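Local structure of antibiotic biosynthesis monooxygenase family protein (Shewanella oneidensis, 2BBE) at residues A[35-40]-A[80-85]; A[29-34]-A[50-55]. The protein is of unproven function but belongs to the antibiotic biosynthesis monooxygenase family, and so may act as an oxidoreductase. One frame throughout, in Å; residues are numbered along the deposited sequence.

Contact 1 lies within the helical layer on one face of the antiparallel sheet, and contact 2 joins that layer to the sheet; their centres are about 12 Å apart. Along the chain their segments alternate: 29-34, 35-40, 50-55, 80-85. Contact 2 packs helix 27-35 on strand 47-55, whereas contact 1 joins the turn into helix 38-42 to the start of helix 81-94. They meet directly: Ile38 CD1 lies 3.8 Å from Leu52 CB, and Tyr50 OH lies 3.8 Å from Leu37 CB. The two contacts thus adjoin between helices and sheet, as in a dimeric alpha-beta barrel, and both also touch the second subunit.

Contact 1: residues A[35-40]-A[80-85]. With SO4 (sulfate ion), chain C.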
loop_
_atom_site.group_PDB
_atom_site.type_symbol
_atom_site.label_atom_id
_atom_site.label_comp_id
_atom_site.label_asym_id
_atom_site.label_seq_id
_atom_site.Cartn_x
_atom_site.Cartn_y
_atom_site.Cartn_z
ATOM N N ALA A 35 3.031 19.095 2.740
ATOM C CA ALA A 35 2.299 18.265 3.707
ATOM C C ALA A 35 0.883 18.781 3.907
ATOM O O ALA A 35 -0.032 17.989 4.212
ATOM C CB ALA A 35 3.043 18.169 5.048
ATOM N N SER A 36 0.694 20.096 3.747
ATOM C CA SER A 36 -0.632 20.705 3.934
ATOM C C SER A 36 -1.654 20.177 2.900
ATOM O O SER A 36 -2.877 20.240 3.134
ATOM C CB SER A 36 -0.553 22.245 3.866
ATOM O OG SER A 36 -0.401 22.635 2.503
ATOM N N LEU A 37 -1.158 19.650 1.781
ATOM C CA LEU A 37 -2.018 19.128 0.710
ATOM C C LEU A 37 -2.546 17.726 0.996
ATOM O O LEU A 37 -3.492 17.268 0.346
ATOM C CB LEU A 37 -1.261 19.076 -0.642
ATOM C CG LEU A 37 -0.594 20.368 -1.115
ATOM C CD1 LEU A 37 0.224 20.122 -2.379
ATOM C CD2 LEU A 37 -1.631 21.486 -1.309
ATOM N N ILE A 38 -1.927 17.035 1.948
ATOM C CA ILE A 38 -2.187 15.600 2.119
ATOM C C ILE A 38 -3.607 15.243 2.632
ATOM O O ILE A 38 -4.264 14.372 2.044
ATOM C CB ILE A 38 -1.065 14.919 2.968
ATOM C CG1 ILE A 38 0.252 14.971 2.184
ATOM C CG2 ILE A 38 -1.443 13.448 3.320
ATOM C CD1 ILE A 38 1.452 14.415 2.950
ATOM N N PRO A 39 -4.069 15.874 3.733
ATOM C CA PRO A 39 -5.368 15.450 4.289
ATOM C C PRO A 39 -6.508 15.513 3.288
ATOM O O PRO A 39 -7.271 14.553 3.203
ATOM C CB PRO A 39 -5.591 16.419 5.457
ATOM C CG PRO A 39 -4.204 16.742 5.883
ATOM C CD PRO A 39 -3.466 16.922 4.575
ATOM N N ASP A 40 -6.610 16.585 2.498
ATOM C CA ASP A 40 -7.707 16.643 1.522
ATOM C C ASP A 40 -7.507 15.731 0.315
ATOM O O ASP A 40 -8.480 15.255 -0.273
ATOM C CB ASP A 40 -7.978 18.068 1.058
ATOM C CG ASP A 40 -8.686 18.902 2.128
ATOM O OD1 ASP A 40 -9.287 18.336 3.085
ATOM O OD2 ASP A 40 -8.622 20.137 2.003
ATOM N N LYS A 80 -7.708 20.722 -8.440
ATOM C CA LYS A 80 -8.164 21.187 -7.113
ATOM C C LYS A 80 -7.534 22.538 -6.759
ATOM O O LYS A 80 -6.347 22.752 -7.027
ATOM C CB LYS A 80 -7.825 20.173 -6.013
ATOM C CG LYS A 80 -8.565 18.820 -6.088
ATOM C CD LYS A 80 -10.049 18.933 -5.782
ATOM C CE LYS A 80 -10.401 18.345 -4.417
ATOM N NZ LYS A 80 -11.876 18.452 -4.133
ATOM N N ASP A 81 -8.325 23.398 -6.105
ATOM C CA ASP A 81 -7.883 24.740 -5.723
ATOM C C ASP A 81 -6.560 24.743 -4.950
ATOM O O ASP A 81 -5.658 25.531 -5.265
ATOM C CB ASP A 81 -8.964 25.454 -4.905
ATOM C CG ASP A 81 -10.130 25.942 -5.757
ATOM O OD1 ASP A 81 -9.952 26.164 -6.977
ATOM O OD2 ASP A 81 -11.233 26.131 -5.189
ATOM N N ALA A 82 -6.426 23.873 -3.949
ATOM C CA ALA A 82 -5.187 23.872 -3.135
ATOM C C ALA A 82 -3.954 23.451 -3.940
ATOM O O ALA A 82 -2.842 23.923 -3.692
ATOM C CB ALA A 82 -5.331 22.973 -1.908
ATOM N N ILE A 83 -4.159 22.556 -4.897
ATOM C CA ILE A 83 -3.066 22.081 -5.739
ATOM C C ILE A 83 -2.643 23.199 -6.683
ATOM O O ILE A 83 -1.458 23.458 -6.821
ATOM C CB ILE A 83 -3.450 20.752 -6.492
ATOM C CG1 ILE A 83 -3.967 19.700 -5.486
ATOM C CG2 ILE A 83 -2.290 20.235 -7.352
ATOM C CD1 ILE A 83 -3.016 19.359 -4.320
ATOM N N GLN A 84 -3.617 23.868 -7.320
ATOM C CA GLN A 84 -3.313 24.979 -8.199
ATOM C C GLN A 84 -2.675 26.151 -7.423
ATOM O O GLN A 84 -1.751 26.813 -7.927
ATOM C CB GLN A 84 -4.558 25.414 -8.995
ATOM C CG GLN A 84 -5.239 24.283 -9.818
ATOM C CD GLN A 84 -4.682 24.097 -11.239
ATOM O OE1 GLN A 84 -5.447 23.997 -12.198
ATOM N NE2 GLN A 84 -3.360 24.039 -11.374
ATOM N N HIS A 85 -3.147 26.402 -6.202
ATOM C CA HIS A 85 -2.548 27.427 -5.357
ATOM C C HIS A 85 -1.080 27.086 -5.050
ATOM O O HIS A 85 -0.195 27.951 -5.115
ATOM C CB HIS A 85 -3.320 27.564 -4.044
ATOM C CG HIS A 85 -2.700 28.540 -3.099
ATOM N ND1 HIS A 85 -2.831 29.905 -3.256
ATOM C CD2 HIS A 85 -1.921 28.360 -2.008
ATOM C CE1 HIS A 85 -2.173 30.522 -2.293
ATOM N NE2 HIS A 85 -1.609 29.610 -1.522
HETATM S S SO4 C . -11.802 22.532 -5.114
HETATM O O1 SO4 C . -10.879 22.860 -6.188
HETATM O O2 SO4 C . -12.635 21.413 -5.563
HETATM O O3 SO4 C . -11.144 22.150 -3.863
HETATM O O4 SO4 C . -12.669 23.691 -4.889
#
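Leu37 packs its two methyl groups against the first turn of helix 81-94, a contact of the turn before helix 38-42 with that helix, within the helical layer of the ferredoxin-like fold of dimeric alpha-beta barrel proteins. Ile83 CD1 touches both methyls, 3.9 Å from Leu37 CD1 and as far from CD2, and the two side chains run obliquely past each other. CD2 is also in van der Waals contact with Ala82 O at 3.6 Å and faces the Ala82 methyl, with CD2 to CB at 4.0 Å. Ile83 reaches Leu37 through the tip of its longer branch: CG1 is anti to the carbonyl carbon and beside the backbone N (chi1 -52°), and a second bend at chi2 (-56°) carries CD1 across. The interface is small, 145 Å² in all, and entirely apolar in its side-chain pairs.

Behind these residues, a type I turn from Ala35 to Ile38 presents Leu37, closed by Ile38 N to Ala35 O at 3.1 Å. Leu37 also rests on Tyr50 of strand 47-55, and Ala108 of the second subunit packs on Ala35 and Ile38. Lys80 is the N-cap residue of helix 81-94, and a sulfate, probably from the crystallisation liquor, sits by this helix start, where the helix dipole probably helps to hold the anion. Lys80 NZ adds only a weak bond to sulfate O2; the short one runs from Asp81 N to sulfate O1, 2.6 Å with an N-H...O angle of 154°.

Contact 2: residues A[29-34]-A[50-55]; sequences ALIAAL and YELNVS
Leu52 and Val54, alternate residues of strand 50-55, turn their side chains toward helix 29-34 and meet Leu34 and Ile31 there. The segment starts with Tyr50, whose ring stacks on Phe64 and also packs on Ile38 of helix 38-42 and Ile83 of helix 81-94. Leu52 then inserts both methyls, which straddle Leu34 CB: CD1 lies 3.8 Å and CD2 3.9 Å from that atom, and CD2 is also 3.8 Å from the Ile31 carbonyl O. Its CG is anti to the backbone N (chi1 -169°), which extends the fork to the helix, where it crosses the Leu34 side chain at about a right angle.

The segment axes are 9.9 Å apart and nearly antiparallel, at 173°, and this is the helix-on-sheet packing of the ferredoxin-like fold seen in dimeric alpha-beta barrels. On the strand's outer edge within this chain, residues 52 to 55 form an antiparallel ladder with the second subunit, continuing the sheet across the interface, and Glu51 OE1 adds a salt bridge to Arg49 of that subunit; Asn53 also pairs through its backbone with Thr63 of the adjoining strand. Val54 makes the next contact with the helix through CG1, which is 3.6 Å from Ile31 CD1 and 3.8 Å from Ile31 CG1, the two side chains again crossing at about a right angle. Beyond it, Ser55 OG is hydrogen-bonded to Glu101 OE2 of the second subunit.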
loop_
_atom_site.group_PDB
_atom_site.type_symbol
_atom_site.label_atom_id
_atom_site.label_comp_id
_atom_site.label_asym_id
_atom_site.label_seq_id
_atom_site.Cartn_x
_atom_site.Cartn_y
_atom_site.Cartn_z
ATOM N N ALA A 29 9.927 25.074 4.986
ATOM C CA ALA A 29 8.727 25.711 4.394
ATOM C C ALA A 29 8.132 24.854 3.260
ATOM O O ALA A 29 6.913 24.724 3.145
ATOM C CB ALA A 29 9.047 27.126 3.895
ATOM N N LEU A 30 8.995 24.250 2.445
ATOM C CA LEU A 30 8.505 23.412 1.348
ATOM C C LEU A 30 7.826 22.140 1.862
ATOM O O LEU A 30 6.755 21.779 1.378
ATOM C CB LEU A 30 9.625 23.057 0.379
ATOM C CG LEU A 30 9.181 22.166 -0.797
ATOM C CD1 LEU A 30 8.072 22.878 -1.651
ATOM C CD2 LEU A 30 10.367 21.746 -1.633
ATOM N N ILE A 31 8.453 21.467 2.831
ATOM C CA ILE A 31 7.857 20.246 3.404
ATOM C C ILE A 31 6.482 20.608 3.976
ATOM O O ILE A 31 5.514 19.897 3.737
ATOM C CB ILE A 31 8.744 19.581 4.521
ATOM C CG1 ILE A 31 10.132 19.167 3.975
ATOM C CG2 ILE A 31 8.023 18.351 5.159
ATOM C CD1 ILE A 31 11.199 18.893 5.077
ATOM N N ALA A 32 6.408 21.702 4.732
ATOM C CA ALA A 32 5.129 22.144 5.305
ATOM C C ALA A 32 4.041 22.421 4.256
ATOM O O ALA A 32 2.884 22.003 4.432
ATOM C CB ALA A 32 5.327 23.354 6.223
ATOM N N ALA A 33 4.421 23.105 3.173
ATOM C CA ALA A 33 3.507 23.469 2.088
ATOM C C ALA A 33 2.963 22.213 1.402
ATOM O O ALA A 33 1.750 22.103 1.134
ATOM C CB ALA A 33 4.214 24.370 1.068
ATOM N N LEU A 34 3.857 21.261 1.129
ATOM C CA LEU A 34 3.443 19.987 0.494
ATOM C C LEU A 34 2.614 19.140 1.473
ATOM O O LEU A 34 1.618 18.521 1.085
ATOM C CB LEU A 34 4.670 19.209 -0.016
ATOM C CG LEU A 34 5.372 19.874 -1.228
ATOM C CD1 LEU A 34 6.750 19.270 -1.454
ATOM C CD2 LEU A 34 4.526 19.757 -2.518
ATOM N N TYR A 50 -0.922 8.851 -1.638
ATOM C CA TYR A 50 -0.373 10.210 -1.711
ATOM C C TYR A 50 0.633 10.416 -0.589
ATOM O O TYR A 50 0.291 10.922 0.500
ATOM C CB TYR A 50 -1.519 11.210 -1.620
ATOM C CG TYR A 50 -1.202 12.606 -2.082
ATOM C CD1 TYR A 50 -0.871 12.873 -3.426
ATOM C CD2 TYR A 50 -1.296 13.665 -1.192
ATOM C CE1 TYR A 50 -0.616 14.182 -3.867
ATOM C CE2 TYR A 50 -1.060 14.986 -1.617
ATOM C CZ TYR A 50 -0.718 15.222 -2.949
ATOM O OH TYR A 50 -0.499 16.514 -3.329
ATOM N N GLU A 51 1.870 10.008 -0.857
ATOM C CA GLU A 51 2.887 9.900 0.177
ATOM C C GLU A 51 3.992 10.914 -0.067
ATOM O O GLU A 51 4.510 11.020 -1.183
ATOM C CB GLU A 51 3.482 8.492 0.186
ATOM C CG GLU A 51 2.458 7.425 0.567
ATOM C CD GLU A 51 3.035 6.026 0.476
ATOM O OE1 GLU A 51 4.238 5.874 0.147
ATOM O OE2 GLU A 51 2.273 5.074 0.745
ATOM N N LEU A 52 4.333 11.654 0.985
ATOM C CA LEU A 52 5.401 12.656 0.938
ATOM C C LEU A 52 6.708 12.089 1.518
ATOM O O LEU A 52 6.687 11.289 2.458
ATOM C CB LEU A 52 4.961 13.910 1.718
ATOM C CG LEU A 52 5.826 15.176 1.586
ATOM C CD1 LEU A 52 5.957 15.635 0.100
ATOM C CD2 LEU A 52 5.232 16.290 2.470
ATOM N N ASN A 53 7.838 12.504 0.949
ATOM C CA ASN A 53 9.136 11.898 1.242
ATOM C C ASN A 53 10.227 12.975 1.199
ATOM O O ASN A 53 10.208 13.860 0.317
ATOM C CB ASN A 53 9.461 10.812 0.199
ATOM C CG ASN A 53 8.325 9.790 0.022
ATOM O OD1 ASN A 53 7.388 9.986 -0.778
ATOM N ND2 ASN A 53 8.394 8.724 0.778
ATOM N N VAL A 54 11.171 12.904 2.136
ATOM C CA VAL A 54 12.323 13.808 2.147
ATOM C C VAL A 54 13.587 13.022 1.821
ATOM O O VAL A 54 13.835 11.937 2.386
ATOM C CB VAL A 54 12.472 14.574 3.506
ATOM C CG1 VAL A 54 11.349 15.580 3.625
ATOM C CG2 VAL A 54 12.445 13.603 4.723
ATOM N N SER A 55 14.365 13.556 0.881
ATOM C CA SER A 55 15.558 12.864 0.383
ATOM C C SER A 55 16.648 12.728 1.429
ATOM O O SER A 55 16.995 13.700 2.120
ATOM C CB SER A 55 16.125 13.578 -0.844
ATOM O OG SER A 55 17.330 12.966 -1.280
#